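Side-chain contacts in Lmo2184 protein (Listeria monocytogenes serovar 1/2a, PDB 5JOQ), which probably binds heme as a surface lipoprotein of the solute-binding protein 8 family and passes it to an ABC transporter: residues V56-S61 and K67-V72; V42-I47 and L95-L100; S61-P66 and L263-F268; S106-E109 and E114-F117; P91-S96 and G134-R139. All coordinates share one frame; numbering follows the deposited sequence. Where two conformers were deposited one is given.

Interaction 1 (V56-S61 and K67-V72); sequences VGIPSS and KRYADV
I58 meets V72 and Y69 in an apolar contact between a short strand and the loop that follows it. The packed part is small. CG2 of I58 lies 3.8 Å from CG1 of V72 and 4.0 Å from CB of Y69, so it touches both side chains. The other branch turns to the backbone: CD1 of I58 comes within 3.6 Å of V72 O and 3.8 Å of Y69 O. I58 has CG1 between its backbone N and carbonyl carbon (chi1 52°), a crowded position that leads this branch to the carbonyls. With CG1 anti to its backbone N (chi1 173°), V72 in turn presses this methyl on the V56-G57 peptide, 3.5 Å from V56 C.

The loop is shaped by a type I beta turn from Y69 to V72, closed by V72 N to Y69 O at 3.0 Å. The turn brings the V72 and Y69 side chains to the same partner, I58. Y69 takes part mainly through its CB and its carbonyl O. Its ring then leads away, with R68 CG over the centre of one face, and its OH bonds to L53 O.

The outer side is different. K67, R68, A70 and D71 are exposed and add nothing to the packing. R68 reaches instead to D52 in a salt bridge.

Strand 57-58 is an outer strand of a small mixed sheet, and I58 pairs through its backbone with K73 and T75 of strand 73-77. L65 also packs on I58, while Y69 and P59 lie against helix 42-50.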
# COMPACT_ATOMS: atom_id res chain seq x y z
N VAL A 56 5.71 -2.74 -29.49
CA VAL A 56 7.05 -2.23 -29.20
C VAL A 56 7.18 -1.72 -27.76
O VAL A 56 8.31 -1.59 -27.27
CB VAL A 56 7.49 -1.13 -30.20
CG1 VAL A 56 7.49 -1.68 -31.63
CG2 VAL A 56 6.61 0.11 -30.10
N GLY A 57 6.07 -1.49 -27.08
CA GLY A 57 6.14 -1.07 -25.71
C GLY A 57 5.06 -1.67 -24.84
O GLY A 57 3.93 -1.81 -25.26
N ILE A 58 5.43 -1.97 -23.60
CA ILE A 58 4.50 -2.49 -22.62
C ILE A 58 4.68 -1.70 -21.32
O ILE A 58 5.68 -1.04 -21.14
CB ILE A 58 4.70 -3.97 -22.32
CG1 ILE A 58 6.16 -4.28 -21.98
CG2 ILE A 58 4.20 -4.82 -23.48
CD1 ILE A 58 6.35 -5.65 -21.38
N PRO A 59 3.63 -1.77 -20.42
CA PRO A 59 3.84 -1.01 -19.17
C PRO A 59 4.80 -1.73 -18.23
O PRO A 59 5.01 -2.92 -18.37
CB PRO A 59 2.47 -1.02 -18.53
CG PRO A 59 1.96 -2.36 -18.84
CD PRO A 59 2.29 -2.49 -20.29
N SER A 60 5.34 -1.00 -17.26
CA SER A 60 6.20 -1.59 -16.25
C SER A 60 5.21 -1.97 -15.18
O SER A 60 4.51 -1.13 -14.65
CB SER A 60 7.20 -0.59 -15.70
OG SER A 60 7.98 -0.02 -16.72
N SER A 61 5.14 -3.24 -14.86
CA SER A 61 4.20 -3.69 -13.85
C SER A 61 4.65 -4.95 -13.16
O SER A 61 5.34 -5.75 -13.73
CB SER A 61 2.84 -3.92 -14.53
OG SER A 61 1.97 -4.74 -13.80
N LYS A 67 2.79 -13.94 -22.39
CA LYS A 67 4.16 -14.39 -22.62
C LYS A 67 4.75 -13.88 -23.93
O LYS A 67 5.96 -13.71 -24.03
CB LYS A 67 4.21 -15.92 -22.61
CG LYS A 67 3.88 -16.51 -21.24
CD LYS A 67 3.67 -18.02 -21.30
CE LYS A 67 3.21 -18.56 -19.94
NZ LYS A 67 4.20 -18.26 -18.88
N ARG A 68 3.93 -13.63 -24.94
CA ARG A 68 4.51 -13.20 -26.20
C ARG A 68 5.26 -11.87 -26.07
O ARG A 68 6.10 -11.57 -26.92
CB ARG A 68 3.43 -13.08 -27.29
CG ARG A 68 2.41 -12.02 -27.04
CD ARG A 68 1.47 -11.85 -28.27
NE ARG A 68 2.20 -11.39 -29.46
CZ ARG A 68 1.75 -11.51 -30.71
NH1 ARG A 68 0.57 -12.08 -30.95
NH2 ARG A 68 2.48 -11.05 -31.73
N TYR A 69 4.99 -11.07 -25.04
CA TYR A 69 5.65 -9.78 -24.89
C TYR A 69 6.79 -9.82 -23.88
O TYR A 69 7.22 -8.77 -23.38
CB TYR A 69 4.62 -8.71 -24.51
CG TYR A 69 3.41 -8.66 -25.44
CD1 TYR A 69 3.58 -8.48 -26.81
CD2 TYR A 69 2.11 -8.76 -24.94
CE1 TYR A 69 2.49 -8.42 -27.67
CE2 TYR A 69 1.00 -8.70 -25.79
CZ TYR A 69 1.20 -8.51 -27.15
OH TYR A 69 0.11 -8.44 -27.96
N ALA A 70 7.29 -11.02 -23.57
CA ALA A 70 8.33 -11.18 -22.56
C ALA A 70 9.52 -10.25 -22.78
O ALA A 70 10.14 -9.79 -21.81
CB ALA A 70 8.81 -12.63 -22.55
N ASP A 71 9.87 -9.99 -24.03
CA ASP A 71 11.08 -9.24 -24.34
C ASP A 71 10.79 -7.83 -24.83
O ASP A 71 11.70 -7.16 -25.33
CB ASP A 71 11.91 -10.02 -25.36
CG ASP A 71 12.43 -11.34 -24.80
OD1 ASP A 71 12.91 -11.35 -23.64
OD2 ASP A 71 12.36 -12.37 -25.49
N VAL A 72 9.56 -7.35 -24.67
CA VAL A 72 9.18 -6.03 -25.16
C VAL A 72 9.63 -4.98 -24.16
O VAL A 72 9.56 -5.18 -22.95
CB VAL A 72 7.66 -5.99 -25.38
CG1 VAL A 72 7.21 -4.58 -25.72
CG2 VAL A 72 7.29 -6.97 -26.48

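Interaction 2 (V42-I47 and L95-L100); sequences VAITEI and LSTKTL
The carbonyl oxygen of L95, which I44 approaches with its CD1 at 3.7 Å, accepts a hydrogen bond from T40 OG1. L95 is also tied through its backbone to V38 and T40. The oxygen is therefore buried but satisfied, and the isoleucine adds only an apolar cover. The same CD1 lies 3.6 Å from S96 O and 4.2 Å from CG2 of T97, so one methyl group spans three residues of the strand. The second branch of I44 meets a side chain. CG2 is 3.7 Å from CD1 of L95 and 3.9 Å from its CB. In I44 this methyl is the group anti to the backbone N, while CG1 sits beside that N (chi1 -69°) and carries CD1 toward the strand, onto its backbone carbonyls.

Strand 93-97 is the middle of a parallel three-stranded sheet, between 37-39 and 115-118. Helix 42-50 follows strand 37-39 and lies against the sheet face, as in the alpha/beta lobes of this family. The axes of helix 42-47 and strand 95-97 approach to 8.9 Å, with their directions 130° apart.

The first turn of the helix is tied by T41, whose OG1 bonds to I44 N. Around the pair, L118 also touches I44, and I37 and L133 touch L95. Past the strand, T99 and L100 pack on E241 and K237 of the second subunit.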
# COMPACT_ATOMS: atom_id res chain seq x y z
N VAL A 42 -1.90 -2.91 -18.30
CA VAL A 42 -2.01 -4.37 -18.34
C VAL A 42 -3.25 -4.79 -19.14
O VAL A 42 -3.18 -5.67 -20.02
CB VAL A 42 -2.06 -4.95 -16.92
CG1 VAL A 42 -2.38 -6.45 -16.98
CG2 VAL A 42 -0.72 -4.73 -16.19
N ALA A 43 -4.40 -4.17 -18.85
CA ALA A 43 -5.64 -4.52 -19.55
C ALA A 43 -5.50 -4.37 -21.07
O ALA A 43 -5.98 -5.22 -21.83
CB ALA A 43 -6.79 -3.65 -19.06
N ILE A 44 -4.88 -3.28 -21.54
CA ILE A 44 -4.75 -3.10 -22.99
C ILE A 44 -3.80 -4.15 -23.56
O ILE A 44 -4.03 -4.69 -24.65
CB ILE A 44 -4.28 -1.67 -23.33
CG1 ILE A 44 -5.40 -0.66 -23.02
CG2 ILE A 44 -3.83 -1.55 -24.81
CD1 ILE A 44 -4.86 0.77 -22.87
N THR A 45 -2.72 -4.46 -22.82
CA THR A 45 -1.76 -5.45 -23.29
C THR A 45 -2.42 -6.80 -23.50
O THR A 45 -2.12 -7.51 -24.47
CB THR A 45 -0.60 -5.59 -22.28
OG1 THR A 45 0.08 -4.33 -22.12
CG2 THR A 45 0.42 -6.57 -22.82
N GLU A 46 -3.32 -7.18 -22.59
CA GLU A 46 -4.07 -8.43 -22.74
C GLU A 46 -4.98 -8.41 -23.97
O GLU A 46 -5.13 -9.42 -24.68
CB GLU A 46 -4.90 -8.68 -21.48
CG GLU A 46 -3.99 -8.91 -20.23
CD GLU A 46 -4.79 -8.96 -18.92
OE1 GLU A 46 -5.94 -8.44 -18.87
OE2 GLU A 46 -4.25 -9.53 -17.95
N ILE A 47 -5.60 -7.26 -24.25
CA ILE A 47 -6.41 -7.15 -25.46
C ILE A 47 -5.53 -7.30 -26.70
O ILE A 47 -5.90 -7.98 -27.66
CB ILE A 47 -7.21 -5.83 -25.46
CG1 ILE A 47 -8.39 -5.96 -24.47
CG2 ILE A 47 -7.72 -5.51 -26.88
CD1 ILE A 47 -9.01 -4.61 -24.08
N LEU A 95 -1.40 3.64 -26.64
CA LEU A 95 -2.75 3.34 -26.17
C LEU A 95 -2.84 3.54 -24.65
O LEU A 95 -2.07 2.94 -23.89
CB LEU A 95 -3.16 1.92 -26.53
CG LEU A 95 -3.16 1.53 -28.01
CD1 LEU A 95 -3.53 0.07 -28.11
CD2 LEU A 95 -4.17 2.36 -28.83
N SER A 96 -3.80 4.35 -24.22
CA SER A 96 -4.04 4.59 -22.79
C SER A 96 -5.56 4.53 -22.62
O SER A 96 -6.28 4.04 -23.52
CB SER A 96 -3.42 5.92 -22.35
OG SER A 96 -3.66 6.19 -20.97
N THR A 97 -6.07 5.05 -21.50
CA THR A 97 -7.51 4.99 -21.24
C THR A 97 -8.09 6.40 -21.05
O THR A 97 -7.40 7.36 -20.66
CB THR A 97 -7.84 4.16 -19.98
OG1 THR A 97 -7.28 4.81 -18.82
CG2 THR A 97 -7.32 2.69 -20.09
N LYS A 98 -9.40 6.48 -21.29
CA LYS A 98 -10.14 7.73 -21.08
C LYS A 98 -9.96 8.25 -19.66
O LYS A 98 -9.85 9.47 -19.45
CB LYS A 98 -11.64 7.48 -21.33
CG LYS A 98 -12.38 8.62 -21.98
CD LYS A 98 -12.07 8.68 -23.49
CE LYS A 98 -12.32 10.07 -24.07
NZ LYS A 98 -11.44 10.37 -25.25
N THR A 99 -9.98 7.34 -18.68
CA THR A 99 -9.91 7.80 -17.29
C THR A 99 -8.58 8.48 -16.98
O THR A 99 -8.51 9.34 -16.10
CB THR A 99 -10.19 6.61 -16.35
OG1 THR A 99 -11.57 6.19 -16.52
CG2 THR A 99 -9.92 6.99 -14.85
N LEU A 100 -7.52 8.13 -17.73
CA LEU A 100 -6.22 8.79 -17.60
C LEU A 100 -6.00 9.94 -18.58
O LEU A 100 -4.94 10.55 -18.54
CB LEU A 100 -5.10 7.75 -17.78
CG LEU A 100 -4.63 7.12 -16.46
CD1 LEU A 100 -3.89 8.18 -15.56
CD2 LEU A 100 -5.81 6.52 -15.70

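Interaction 3 (S61-P66 and L263-F268); sequences SSKKLP and LDENLF
The amide of N266 and the carboxylate of E265 are the flat groups that K63 comes near. Its NZ stands above the N266 amide plane, over OD1 at 3.9 Å. It lies closer to the carboxylate plane of E265 but tilted from it, 4.2 Å from OE2. Both distances are too long for a bond. N266 was modelled in two conformers, so its part is the more doubtful. On the same segment, the F268 ring has L263 CD2 over the centre of one face and D264 O at its edge, in plane.

K63 and N266 run past each other in opposite directions. The lysine chain is extended up to CE and bends only at its last torsion (chi4 -71°), which turns NZ at the tip.

Each loop is held by a turn of its own. S61 OG accepts from K63 N at 2.9 Å, an ST turn that sets the base of the lysine. D264 OD1 accepts from N266 N at 3.0 Å, an Asx turn, with the donor well above the carboxylate plane. D264 O takes two further bonds, from L267 N and F268 N.

The two loops belong to the two lobes of the binding protein and face each other across the gap between them. E265 OE2 also lies near E234 OE1 of the second subunit.

K63 NZ and E265 OE2 attract each other without forming a salt bridge. This would be expected to lower the repulsion between the two glutamates. With neither group across the contact bonded to NZ, it probably fixes the tip only loosely.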
# COMPACT_ATOMS: atom_id res chain seq x y z
N SER A 61 5.14 -3.24 -14.86
CA SER A 61 4.20 -3.69 -13.85
C SER A 61 4.65 -4.95 -13.16
O SER A 61 5.34 -5.75 -13.73
CB SER A 61 2.84 -3.92 -14.53
OG SER A 61 1.97 -4.74 -13.80
N SER A 62 4.20 -5.14 -11.93
CA SER A 62 4.49 -6.41 -11.26
C SER A 62 3.53 -7.51 -11.67
O SER A 62 3.76 -8.66 -11.31
CB SER A 62 4.44 -6.23 -9.74
OG SER A 62 3.14 -5.77 -9.38
N LYS A 63 2.45 -7.18 -12.39
CA LYS A 63 1.49 -8.19 -12.80
C LYS A 63 2.02 -8.97 -13.99
O LYS A 63 2.77 -8.45 -14.82
CB LYS A 63 0.15 -7.53 -13.17
CG LYS A 63 -0.49 -6.77 -12.00
CD LYS A 63 -1.87 -6.26 -12.36
CE LYS A 63 -2.48 -5.43 -11.22
NZ LYS A 63 -2.87 -6.23 -10.02
N LYS A 64 1.63 -10.24 -14.05
CA LYS A 64 1.99 -11.11 -15.17
C LYS A 64 1.37 -10.59 -16.47
O LYS A 64 0.19 -10.21 -16.51
CB LYS A 64 1.53 -12.54 -14.87
CG LYS A 64 1.51 -13.50 -16.05
CD LYS A 64 2.91 -13.77 -16.60
CE LYS A 64 2.83 -14.55 -17.91
NZ LYS A 64 4.18 -14.69 -18.55
N LEU A 65 2.18 -10.53 -17.53
CA LEU A 65 1.72 -10.11 -18.84
C LEU A 65 1.74 -11.29 -19.80
O LEU A 65 2.42 -12.29 -19.56
CB LEU A 65 2.61 -8.98 -19.39
CG LEU A 65 2.56 -7.66 -18.62
CD1 LEU A 65 3.44 -6.66 -19.28
CD2 LEU A 65 1.13 -7.15 -18.60
N PRO A 66 0.99 -11.23 -20.90
CA PRO A 66 1.06 -12.33 -21.87
C PRO A 66 2.50 -12.64 -22.27
O PRO A 66 3.32 -11.73 -22.46
CB PRO A 66 0.23 -11.82 -23.05
CG PRO A 66 -0.75 -10.82 -22.42
CD PRO A 66 0.08 -10.16 -21.32
N LEU A 263 -14.34 -5.94 -2.45
CA LEU A 263 -14.17 -6.50 -3.78
C LEU A 263 -12.70 -6.84 -3.98
O LEU A 263 -11.83 -5.99 -3.78
CB LEU A 263 -14.63 -5.50 -4.84
CG LEU A 263 -16.12 -5.15 -4.81
CD1 LEU A 263 -16.40 -4.10 -5.89
CD2 LEU A 263 -17.01 -6.40 -5.07
N ASP A 264 -12.42 -8.07 -4.39
CA ASP A 264 -11.03 -8.48 -4.57
C ASP A 264 -10.34 -7.51 -5.52
O ASP A 264 -10.67 -7.45 -6.70
CB ASP A 264 -10.93 -9.89 -5.12
CG ASP A 264 -9.49 -10.35 -5.29
OD1 ASP A 264 -8.54 -9.56 -5.05
OD2 ASP A 264 -9.31 -11.52 -5.68
N GLU A 265 -9.41 -6.73 -5.01
CA GLU A 265 -8.75 -5.69 -5.78
C GLU A 265 -8.08 -6.27 -7.01
O GLU A 265 -7.96 -5.63 -8.04
CB GLU A 265 -7.78 -4.94 -4.87
CG GLU A 265 -6.86 -3.98 -5.56
CD GLU A 265 -5.62 -4.65 -6.05
OE1 GLU A 265 -5.20 -5.64 -5.44
OE2 GLU A 265 -5.07 -4.18 -7.04
N ASN A 266 -7.55 -7.47 -6.89
CA ASN A 266 -6.84 -8.11 -7.99
C ASN A 266 -7.76 -8.41 -9.17
O ASN A 266 -7.30 -8.48 -10.31
CB ASN A 266 -6.19 -9.40 -7.48
CG ASN A 266 -4.70 -9.31 -7.43
OD1 ASN A 266 -4.02 -9.60 -8.41
ND2 ASN A 266 -4.17 -8.89 -6.29
N LEU A 267 -9.06 -8.57 -8.92
CA LEU A 267 -10.02 -8.92 -9.94
C LEU A 267 -10.93 -7.76 -10.35
O LEU A 267 -11.31 -7.67 -11.52
CB LEU A 267 -10.89 -10.09 -9.46
CG LEU A 267 -12.07 -10.58 -10.31
CD1 LEU A 267 -11.58 -11.14 -11.64
CD2 LEU A 267 -12.80 -11.68 -9.54
N PHE A 268 -11.27 -6.86 -9.43
CA PHE A 268 -12.15 -5.71 -9.67
C PHE A 268 -11.30 -4.43 -9.76
O PHE A 268 -11.07 -3.75 -8.75
CB PHE A 268 -13.18 -5.58 -8.53
CG PHE A 268 -14.18 -6.72 -8.48
CD1 PHE A 268 -15.36 -6.64 -9.19
CD2 PHE A 268 -13.93 -7.83 -7.70
CE1 PHE A 268 -16.30 -7.67 -9.15
CE2 PHE A 268 -14.87 -8.89 -7.63
CZ PHE A 268 -16.04 -8.80 -8.38

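Interaction 4 (S106-E109 and E114-F117); sequences SGFE and EADF
This is an apolar helix-on-strand contact within a beta-alpha-beta unit, made by F108 with A115 and F117. Strand 93-97, helix 101-110 and strand 115-118 form the unit, and the contact lies where the chain returns from the helix to the sheet. F108 does the work from the helix. Its CD2 is 3.5 Å from CZ of F117 and 3.8 Å from CB of A115.

The two phenyl rings meet rim to rim, and neither covers the face of the other. Their centroids are 5.9 Å apart and their planes are inclined by 37°. The CZ end of F117 comes to the edge of the F108 ring, near its plane. Both rings have CG beside the backbone N; in F117 (chi1 -65°) this brings the ring tip nearer the helix than the start of the side chain points. The methyl of A115 lies obliquely against the F108 ring.

V94 of the neighbouring strand also touches F108, and E101 and K105 of the helix touch F117. E114 and D116 bond through their backbones to V94 and S96 of strand 93-97.

Only carbon atoms meet here, so this contact rests on dispersion and burial, without directed bonds.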
# COMPACT_ATOMS: atom_id res chain seq x y z
N SER A 106 -1.62 15.96 -22.31
CA SER A 106 -0.67 17.04 -22.62
C SER A 106 0.74 16.51 -22.82
O SER A 106 1.45 16.95 -23.74
CB SER A 106 -0.66 18.08 -21.50
OG SER A 106 -1.94 18.62 -21.30
N GLY A 107 1.19 15.60 -21.94
CA GLY A 107 2.53 15.06 -22.08
C GLY A 107 2.75 14.38 -23.42
O GLY A 107 3.76 14.62 -24.10
N PHE A 108 1.83 13.50 -23.82
CA PHE A 108 1.92 12.87 -25.14
C PHE A 108 1.98 13.92 -26.26
O PHE A 108 2.84 13.85 -27.15
CB PHE A 108 0.73 11.92 -25.35
CG PHE A 108 0.76 10.69 -24.47
CD1 PHE A 108 1.96 10.04 -24.20
CD2 PHE A 108 -0.42 10.17 -23.94
CE1 PHE A 108 1.99 8.90 -23.38
CE2 PHE A 108 -0.40 9.01 -23.13
CZ PHE A 108 0.81 8.39 -22.84
N GLU A 109 1.06 14.88 -26.26
CA GLU A 109 1.06 15.93 -27.28
C GLU A 109 2.38 16.67 -27.30
O GLU A 109 2.96 16.92 -28.36
CB GLU A 109 -0.08 16.91 -27.05
CG GLU A 109 -1.45 16.36 -27.41
CD GLU A 109 -2.59 17.29 -27.00
OE1 GLU A 109 -2.39 18.15 -26.12
OE2 GLU A 109 -3.69 17.14 -27.56
N GLU A 114 1.44 10.25 -31.04
CA GLU A 114 0.04 9.97 -31.34
C GLU A 114 -0.54 9.01 -30.30
O GLU A 114 0.05 7.97 -30.02
CB GLU A 114 -0.06 9.36 -32.74
CG GLU A 114 -1.48 9.02 -33.18
CD GLU A 114 -2.23 10.22 -33.73
OE1 GLU A 114 -1.59 11.30 -33.90
OE2 GLU A 114 -3.45 10.09 -33.99
N ALA A 115 -1.70 9.35 -29.74
CA ALA A 115 -2.22 8.56 -28.62
C ALA A 115 -3.73 8.43 -28.73
O ALA A 115 -4.42 9.34 -29.18
CB ALA A 115 -1.84 9.16 -27.27
N ASP A 116 -4.22 7.27 -28.29
CA ASP A 116 -5.64 6.95 -28.29
C ASP A 116 -6.03 6.60 -26.85
O ASP A 116 -5.43 5.72 -26.24
CB ASP A 116 -5.89 5.76 -29.22
CG ASP A 116 -7.37 5.56 -29.56
OD1 ASP A 116 -8.24 6.26 -29.00
OD2 ASP A 116 -7.64 4.68 -30.40
N PHE A 117 -7.04 7.30 -26.31
CA PHE A 117 -7.50 7.07 -24.94
C PHE A 117 -8.79 6.27 -25.03
O PHE A 117 -9.84 6.81 -25.39
CB PHE A 117 -7.67 8.39 -24.19
CG PHE A 117 -6.37 9.13 -23.98
CD1 PHE A 117 -5.54 8.80 -22.92
CD2 PHE A 117 -5.96 10.10 -24.89
CE1 PHE A 117 -4.33 9.44 -22.73
CE2 PHE A 117 -4.74 10.76 -24.71
CZ PHE A 117 -3.93 10.42 -23.62

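Interaction 5 (P91-S96 and G134-R139); sequences PDMVLS and GAKFDR
M93 reaches from strand 93-97 to the end of helix 123-136, where F137 and K136 receive it. Its CB is 4.0 Å from CZ of F137, at the edge of the ring and near its plane. CG is anti to the backbone N (chi1 -180°) and stays by the same CZ, at 4.1 Å. The chain then bends at its second and third torsions, and the bends turn the thioether away from the phenyl tip. The terminal CE arrives at the lysine: it is 3.8 Å from K136 NZ. It is modelled 3.3 Å from K136 CE, tighter than usual for two carbons, so the spacing is doubtful. M93 crosses both partners at about a right angle.

K136 also lays its CG over the centre of one face of the F137 ring, at 4.0 Å. I37 of strand 37-39 and P35 also touch F137, and E114 touches M93. The contact thus joins the sheet to the C-terminal end of the helix, just before R139 at the N-cap position of helix 140-161.

The inner part, methionine on phenylalanine, is apolar. K136, an exposed residue, adds its carbon chain; its ammonium group takes no polar bond from M93.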
# COMPACT_ATOMS: atom_id res chain seq x y z
N PRO A 91 6.91 5.12 -31.82
CA PRO A 91 5.67 4.38 -32.08
C PRO A 91 4.77 5.12 -33.06
O PRO A 91 4.83 6.35 -33.20
CB PRO A 91 5.01 4.28 -30.70
CG PRO A 91 5.53 5.51 -29.97
CD PRO A 91 6.93 5.74 -30.48
N ASP A 92 3.92 4.35 -33.74
CA ASP A 92 2.82 4.90 -34.54
C ASP A 92 1.60 5.22 -33.67
O ASP A 92 0.82 6.13 -34.00
CB ASP A 92 2.43 3.91 -35.63
CG ASP A 92 3.59 3.58 -36.56
OD1 ASP A 92 4.15 4.53 -37.14
OD2 ASP A 92 3.98 2.40 -36.66
N MET A 93 1.43 4.51 -32.56
CA MET A 93 0.28 4.73 -31.70
C MET A 93 0.64 4.35 -30.26
O MET A 93 1.28 3.33 -30.03
CB MET A 93 -0.93 3.90 -32.18
CG MET A 93 -2.20 4.08 -31.31
SD MET A 93 -2.80 5.79 -31.37
CE MET A 93 -3.00 6.07 -33.15
N VAL A 94 0.21 5.18 -29.31
CA VAL A 94 0.32 4.88 -27.88
C VAL A 94 -1.11 4.74 -27.35
O VAL A 94 -1.95 5.60 -27.62
CB VAL A 94 1.07 6.00 -27.13
CG1 VAL A 94 1.15 5.69 -25.62
CG2 VAL A 94 2.49 6.25 -27.73
N LEU A 95 -1.40 3.64 -26.64
CA LEU A 95 -2.75 3.34 -26.17
C LEU A 95 -2.84 3.54 -24.65
O LEU A 95 -2.07 2.94 -23.89
CB LEU A 95 -3.16 1.92 -26.53
CG LEU A 95 -3.16 1.53 -28.01
CD1 LEU A 95 -3.53 0.07 -28.11
CD2 LEU A 95 -4.17 2.36 -28.83
N SER A 96 -3.80 4.35 -24.22
CA SER A 96 -4.04 4.59 -22.79
C SER A 96 -5.56 4.53 -22.62
O SER A 96 -6.28 4.04 -23.52
CB SER A 96 -3.42 5.92 -22.35
OG SER A 96 -3.66 6.19 -20.97
N GLY A 134 -9.70 -3.52 -33.74
CA GLY A 134 -9.72 -4.45 -34.87
C GLY A 134 -9.69 -3.74 -36.20
O GLY A 134 -8.92 -4.09 -37.11
N ALA A 135 -10.56 -2.73 -36.36
CA ALA A 135 -10.58 -1.97 -37.61
C ALA A 135 -9.28 -1.19 -37.81
O ALA A 135 -8.76 -1.11 -38.92
CB ALA A 135 -11.75 -0.99 -37.61
N LYS A 136 -8.76 -0.59 -36.74
CA LYS A 136 -7.58 0.27 -36.89
C LYS A 136 -6.35 -0.55 -37.28
O LYS A 136 -5.53 -0.10 -38.08
CB LYS A 136 -7.34 1.05 -35.60
CG LYS A 136 -6.30 2.15 -35.74
CD LYS A 136 -6.35 3.09 -34.53
CE LYS A 136 -5.31 4.22 -34.65
NZ LYS A 136 -5.29 4.94 -35.98
N PHE A 137 -6.23 -1.77 -36.76
CA PHE A 137 -4.99 -2.53 -36.92
C PHE A 137 -5.17 -3.82 -37.70
O PHE A 137 -4.35 -4.74 -37.57
CB PHE A 137 -4.38 -2.80 -35.54
CG PHE A 137 -3.96 -1.54 -34.82
CD1 PHE A 137 -2.96 -0.72 -35.34
CD2 PHE A 137 -4.55 -1.19 -33.60
CE1 PHE A 137 -2.54 0.44 -34.66
CE2 PHE A 137 -4.15 -0.04 -32.93
CZ PHE A 137 -3.14 0.78 -33.48
N ASP A 138 -6.22 -3.92 -38.53
CA ASP A 138 -6.44 -5.08 -39.41
C ASP A 138 -6.55 -6.37 -38.60
O ASP A 138 -5.90 -7.38 -38.89
CB ASP A 138 -5.33 -5.20 -40.45
CG ASP A 138 -5.69 -6.18 -41.58
OD1 ASP A 138 -6.83 -6.70 -41.61
OD2 ASP A 138 -4.83 -6.41 -42.46
N ARG A 139 -7.38 -6.34 -37.56
CA ARG A 139 -7.66 -7.53 -36.75
C ARG A 139 -9.15 -7.67 -36.53
O ARG A 139 -9.61 -7.97 -35.42
CB ARG A 139 -6.91 -7.48 -35.40
CG ARG A 139 -5.37 -7.57 -35.53
CD ARG A 139 -4.91 -8.89 -36.14
NE ARG A 139 -3.46 -9.08 -36.03
CZ ARG A 139 -2.57 -8.66 -36.94
NH1 ARG A 139 -2.99 -8.00 -38.02
NH2 ARG A 139 -1.26 -8.88 -36.75

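In the fold
Interactions 2, 4 and 5 all reach the parallel sheet of strands 37-39, 93-97 and 115-118. Interactions 2 and 5 share L95 and S96, with centres about 12 Å apart. The centre of interaction 4 is about 13 Å from each of theirs, and strands 93-97 and 115-118 are joined there by V94 with E114 and D116, and S96 with D116. Interaction 1 borders interaction 2 at T45, centres about 13 Å apart. Interaction 3 shares S61 with interaction 1, and V42 on S61 joins it to interaction 2. It alone joins the two lobes, and its centre is about 25 Å from that of interaction 4. Heme, if bound as in relatives, would probably sit between the lobes.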